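Local coordinates for protein aminotransferase class-III (Ochrobactrum anthropi, PDB 5GHG) that probably transfers amino groups between amines and carbonyl compounds as an omega-transaminase, using a pyridoxal-phosphate cofactor that is bound here in its aminated PMP form, at residues W241-Q245 with F276-P280; P184-R188 with G372-G376. The protein carries 1 engineered substitution. All coordinates share one frame. Residue numbers count along the deposited sequence, not the author numbering.

Contact 1 (W241-Q245 with F276-P280); sequences WEKVQ and FDMKP
Helical residues W241-Q245 pack against the irregular F276-P280, which follows helix 272-275. The closest CA atoms are those of W241 and M278, 6.7 Å apart. W241 and Q245, one turn apart, both point CA-to-CB toward the loop.

A Schellman motif ends helix 272-275, with D277 as its C-prime residue (phi/psi 52/51) and M278 N bonded back to S273 O. M278 is extended (-96/144); K279 follows at -123/72.

Polar contacts centre on the carboxamide of Q245 (chi1 m, chi2 t). Q245 OE1 accepts from K279 N at 2.8 Å. Q245 NE2 donates to D277 O at 3.0 Å. One amide side chain thus pairs with the donor and the acceptor on the two sides of M278. Q245 NE2 also donates to W241 O at 3.1 Å, so W241 O accepts both this bond and the helical bond from Q245 N at 3.0 Å.

The apolar contacts are made by W241 (chi1 m, chi2 113°). M278 (m, t, p) lies over one face of the indole in a Met-aromatic contact. M278 SD is 3.6 Å from W241 CE2 and 3.7 Å from the centroid of the W241 five-membered ring. M278 CE makes a CH-pi contact, 3.6 Å from the W241 six-membered centroid. F276 meets W241 obliquely, with F276 CB 3.8 Å from W241 CD1.

This helix-on-loop packing lies beside the seven-stranded mixed sheet, consistent with the large domain of a fold-type I PLP-dependent aminotransferase. In its parallel neighbour strands, L255 of 254-258 touches W241 and Q245, A257 touches M278, and 282-285 follows the loop. Helix 196-214 packs on K243 and V244.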
loop_
_atom_site.group_PDB
_atom_site.type_symbol
_atom_site.label_atom_id
_atom_site.label_comp_id
_atom_site.label_asym_id
_atom_site.label_seq_id
_atom_site.Cartn_x
_atom_site.Cartn_y
_atom_site.Cartn_z
ATOM N N TRP B 241 -25.289 9.122 14.650
ATOM C CA TRP B 241 -23.990 9.077 15.298
ATOM C C TRP B 241 -24.083 9.291 16.804
ATOM O O TRP B 241 -23.296 8.717 17.570
ATOM C CB TRP B 241 -23.023 10.064 14.644
ATOM C CG TRP B 241 -22.377 9.461 13.412
ATOM C CD1 TRP B 241 -22.542 9.847 12.115
ATOM C CD2 TRP B 241 -21.494 8.332 13.384
ATOM N NE1 TRP B 241 -21.805 9.040 11.281
ATOM C CE2 TRP B 241 -21.155 8.100 12.037
ATOM C CE3 TRP B 241 -20.959 7.499 14.367
ATOM C CZ2 TRP B 241 -20.283 7.070 11.645
ATOM C CZ3 TRP B 241 -20.076 6.471 13.968
ATOM C CH2 TRP B 241 -19.770 6.268 12.630
ATOM N N GLU B 242 -25.049 10.087 17.255
ATOM C CA GLU B 242 -25.263 10.250 18.690
ATOM C C GLU B 242 -25.706 8.931 19.326
ATOM O O GLU B 242 -25.156 8.502 20.338
ATOM C CB GLU B 242 -26.290 11.351 18.950
ATOM C CG GLU B 242 -26.708 11.479 20.388
ATOM C CD GLU B 242 -27.882 12.439 20.587
ATOM O OE1 GLU B 242 -28.527 12.374 21.653
ATOM O OE2 GLU B 242 -28.155 13.259 19.686
ATOM N N LYS B 243 -26.683 8.264 18.713
ATOM C CA LYS B 243 -27.179 7.010 19.259
ATOM C C LYS B 243 -26.152 5.901 19.160
ATOM O O LYS B 243 -26.027 5.087 20.081
ATOM C CB LYS B 243 -28.490 6.625 18.578
ATOM C CG LYS B 243 -29.583 7.671 18.765
ATOM C CD LYS B 243 -30.810 7.422 17.881
ATOM C CE LYS B 243 -31.944 8.406 18.251
ATOM N NZ LYS B 243 -33.027 8.457 17.230
ATOM N N VAL B 244 -25.388 5.849 18.061
ATOM C CA VAL B 244 -24.339 4.833 17.943
ATOM C C VAL B 244 -23.284 5.035 19.033
ATOM O O VAL B 244 -22.865 4.072 19.705
ATOM C CB VAL B 244 -23.715 4.836 16.535
ATOM C CG1 VAL B 244 -22.404 4.011 16.500
ATOM C CG2 VAL B 244 -24.704 4.264 15.536
ATOM N N GLN B 245 -22.849 6.271 19.229
ATOM C CA GLN B 245 -21.794 6.533 20.209
ATOM C C GLN B 245 -22.248 6.191 21.633
ATOM O O GLN B 245 -21.448 5.698 22.435
ATOM C CB GLN B 245 -21.318 7.982 20.106
ATOM C CG GLN B 245 -20.478 8.238 18.856
ATOM C CD GLN B 245 -20.021 9.660 18.713
ATOM O OE1 GLN B 245 -18.868 9.985 19.022
ATOM N NE2 GLN B 245 -20.909 10.531 18.241
ATOM N N PHE B 276 -20.460 15.745 12.025
ATOM C CA PHE B 276 -21.408 14.800 12.587
ATOM C C PHE B 276 -21.251 14.600 14.092
ATOM O O PHE B 276 -21.854 13.699 14.648
ATOM C CB PHE B 276 -21.307 13.474 11.839
ATOM C CG PHE B 276 -21.820 13.563 10.432
ATOM C CD1 PHE B 276 -23.184 13.484 10.173
ATOM C CD2 PHE B 276 -20.961 13.815 9.379
ATOM C CE1 PHE B 276 -23.664 13.606 8.874
ATOM C CE2 PHE B 276 -21.449 13.936 8.079
ATOM C CZ PHE B 276 -22.783 13.830 7.836
ATOM N N ASP B 277 -20.473 15.454 14.752
ATOM C CA ASP B 277 -20.251 15.391 16.193
ATOM C C ASP B 277 -19.812 13.993 16.637
ATOM O O ASP B 277 -20.362 13.402 17.570
ATOM C CB ASP B 277 -21.504 15.835 16.967
ATOM C CG ASP B 277 -21.172 16.178 18.433
ATOM O OD1 ASP B 277 -20.022 16.614 18.708
ATOM O OD2 ASP B 277 -22.038 15.998 19.308
ATOM N N MET B 278 -18.798 13.472 15.965
ATOM C CA MET B 278 -18.174 12.208 16.332
ATOM C C MET B 278 -16.946 12.476 17.183
ATOM O O MET B 278 -16.216 13.448 16.956
ATOM C CB MET B 278 -17.784 11.416 15.086
ATOM C CG MET B 278 -18.965 10.965 14.269
ATOM S SD MET B 278 -18.523 10.530 12.571
ATOM C CE MET B 278 -17.491 9.088 12.824
ATOM N N LYS B 279 -16.705 11.590 18.151
ATOM C CA LYS B 279 -15.596 11.720 19.089
ATOM C C LYS B 279 -14.748 10.459 18.985
ATOM O O LYS B 279 -14.760 9.614 19.875
ATOM C CB LYS B 279 -16.109 11.946 20.520
ATOM C CG LYS B 279 -16.867 13.255 20.653
ATOM C CD LYS B 279 -17.217 13.587 22.100
ATOM C CE LYS B 279 -17.855 14.979 22.190
ATOM N NZ LYS B 279 -18.588 15.175 23.480
ATOM N N PRO B 280 -14.002 10.313 17.882
ATOM C CA PRO B 280 -13.247 9.083 17.672
ATOM C C PRO B 280 -12.061 8.948 18.614
ATOM O O PRO B 280 -11.481 9.940 19.063
ATOM C CB PRO B 280 -12.776 9.202 16.220
ATOM C CG PRO B 280 -12.723 10.688 15.966
ATOM C CD PRO B 280 -13.887 11.247 16.755
#

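Contact 2 (P184-R188 with G372-G376); sequences PHFYR and GEVRG
This is a polar contact between the start of short helix 186-189 and edge strand 371-377 of the sheet that includes strand 380-385. Y187 and E373 have the nearest CA atoms, 7.5 Å apart. H185 is at the N-cap position, and 186-188 are helical. Residues 373-375 are extended. H185 (chi1 t), E373 (chi1 and chi2 t) and R375 (chi1 p) meet at E373 OE1. E373 OE1 accepts from H185 NE2 at 2.9 Å. Within its own strand, E373 OE1 also takes a salt bridge from R375 NH1, 2.7 Å. A water accepts from Y187 N at 3.0 Å and donates to E373 OE2 at 2.7 Å. Y187 (chi1 t) lays its ring over E373 CB, 4.0 Å from the Y187 ring centroid, a CH-pi contact. Y187 OH comes to 3.4 Å from G372 CA, where a side chain would clash. R375 NH1 has a second carboxylate partner in E384 OE1. The edge strand, with its classic beta bulge at G372 and E373 opposite E384, is thus tied to helix 186-189 by a His-carboxylate hydrogen bond.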
loop_
_atom_site.group_PDB
_atom_site.type_symbol
_atom_site.label_atom_id
_atom_site.label_comp_id
_atom_site.label_asym_id
_atom_site.label_seq_id
_atom_site.Cartn_x
_atom_site.Cartn_y
_atom_site.Cartn_z
ATOM N N PRO B 184 -26.465 2.635 7.117
ATOM C CA PRO B 184 -27.405 3.695 7.519
ATOM C C PRO B 184 -27.935 4.510 6.349
ATOM O O PRO B 184 -27.791 5.729 6.297
ATOM C CB PRO B 184 -26.567 4.533 8.500
ATOM C CG PRO B 184 -25.171 4.356 8.047
ATOM C CD PRO B 184 -25.063 2.998 7.409
ATOM N N HIS B 185 -28.562 3.833 5.383
ATOM C CA HIS B 185 -29.101 4.491 4.189
ATOM C C HIS B 185 -30.626 4.455 4.246
ATOM O O HIS B 185 -31.243 3.460 3.868
ATOM C CB HIS B 185 -28.608 3.834 2.902
ATOM C CG HIS B 185 -28.961 4.620 1.668
ATOM N ND1 HIS B 185 -28.851 4.103 0.402
ATOM C CD2 HIS B 185 -29.432 5.881 1.518
ATOM C CE1 HIS B 185 -29.221 5.012 -0.478
ATOM N NE2 HIS B 185 -29.578 6.099 0.172
ATOM N N PHE B 186 -31.225 5.553 4.702
ATOM C CA PHE B 186 -32.662 5.571 4.973
ATOM C C PHE B 186 -33.475 5.271 3.710
ATOM O O PHE B 186 -34.436 4.493 3.744
ATOM C CB PHE B 186 -33.042 6.919 5.579
ATOM C CG PHE B 186 -34.498 7.057 5.912
ATOM C CD1 PHE B 186 -35.122 6.156 6.755
ATOM C CD2 PHE B 186 -35.232 8.128 5.406
ATOM C CE1 PHE B 186 -36.471 6.293 7.078
ATOM C CE2 PHE B 186 -36.588 8.276 5.730
ATOM C CZ PHE B 186 -37.201 7.346 6.567
ATOM N N TYR B 187 -33.085 5.863 2.584
ATOM C CA TYR B 187 -33.812 5.656 1.332
ATOM C C TYR B 187 -33.877 4.186 0.937
ATOM O O TYR B 187 -34.875 3.735 0.366
ATOM C CB TYR B 187 -33.139 6.486 0.223
ATOM C CG TYR B 187 -33.746 6.323 -1.160
ATOM C CD1 TYR B 187 -34.999 6.848 -1.452
ATOM C CD2 TYR B 187 -33.044 5.693 -2.179
ATOM C CE1 TYR B 187 -35.553 6.719 -2.729
ATOM C CE2 TYR B 187 -33.588 5.562 -3.453
ATOM C CZ TYR B 187 -34.838 6.076 -3.722
ATOM O OH TYR B 187 -35.387 5.950 -4.973
ATOM N N ARG B 188 -32.812 3.435 1.186
ATOM C CA ARG B 188 -32.772 2.027 0.790
ATOM C C ARG B 188 -33.098 1.048 1.916
ATOM O O ARG B 188 -33.348 -0.121 1.645
ATOM C CB ARG B 188 -31.390 1.681 0.211
ATOM C CG ARG B 188 -31.174 2.187 -1.230
ATOM C CD ARG B 188 -32.030 1.397 -2.205
ATOM N NE ARG B 188 -32.118 2.027 -3.518
ATOM C CZ ARG B 188 -32.989 1.656 -4.466
ATOM N NH1 ARG B 188 -33.829 0.662 -4.230
ATOM N NH2 ARG B 188 -33.030 2.285 -5.630
ATOM N N GLY B 372 -34.275 9.316 -7.997
ATOM C CA GLY B 372 -34.899 8.715 -6.837
ATOM C C GLY B 372 -34.566 9.456 -5.560
ATOM O O GLY B 372 -35.432 9.647 -4.703
ATOM N N GLU B 373 -33.307 9.874 -5.417
ATOM C CA GLU B 373 -32.873 10.617 -4.227
ATOM C C GLU B 373 -31.683 11.480 -4.565
ATOM O O GLU B 373 -30.778 11.058 -5.297
ATOM C CB GLU B 373 -32.463 9.651 -3.092
ATOM C CG GLU B 373 -31.952 10.375 -1.844
ATOM C CD GLU B 373 -31.569 9.429 -0.707
ATOM O OE1 GLU B 373 -30.848 8.436 -0.959
ATOM O OE2 GLU B 373 -31.995 9.661 0.433
ATOM N N VAL B 374 -31.661 12.682 -4.001
ATOM C CA VAL B 374 -30.455 13.495 -3.930
ATOM C C VAL B 374 -30.026 13.520 -2.469
ATOM O O VAL B 374 -30.834 13.825 -1.596
ATOM C CB VAL B 374 -30.703 14.918 -4.473
ATOM C CG1 VAL B 374 -29.445 15.767 -4.349
ATOM C CG2 VAL B 374 -31.208 14.847 -5.914
ATOM N N ARG B 375 -28.766 13.180 -2.205
ATOM C CA ARG B 375 -28.219 13.201 -0.855
ATOM C C ARG B 375 -26.813 13.802 -0.881
ATOM O O ARG B 375 -26.130 13.771 -1.904
ATOM C CB ARG B 375 -28.193 11.788 -0.255
ATOM C CG ARG B 375 -27.535 10.742 -1.144
ATOM C CD ARG B 375 -27.646 9.342 -0.532
ATOM N NE ARG B 375 -26.939 8.344 -1.362
ATOM C CZ ARG B 375 -27.514 7.573 -2.274
ATOM N NH1 ARG B 375 -28.820 7.680 -2.519
ATOM N NH2 ARG B 375 -26.790 6.726 -2.977
ATOM N N GLY B 376 -26.380 14.358 0.244
ATOM C CA GLY B 376 -25.071 14.967 0.301
ATOM C C GLY B 376 -24.961 15.995 1.413
ATOM O O GLY B 376 -25.950 16.485 1.952
HETATM O O HOH W 1 -31.366 8.376 2.694
#

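From the N terminus, the chain first reaches 184-188, just after strand 178-181 at the edge of one seven-stranded mixed sheet. It then passes through helix 196-214 and strand 219-224 to 241-245. Contact 1 closes a loop of 30 residues that contains strand 254-258 and ends at 276-280. Much later, 372-376 closes the far longer loop of contact 2, so contact 1 is nested inside it. Contact 1 stays local to the first sheet and its helices. Contact 2 joins that region to the other sheet, at its edge strand 371-377. The two centres are 20 Å apart, and the contacts do not touch.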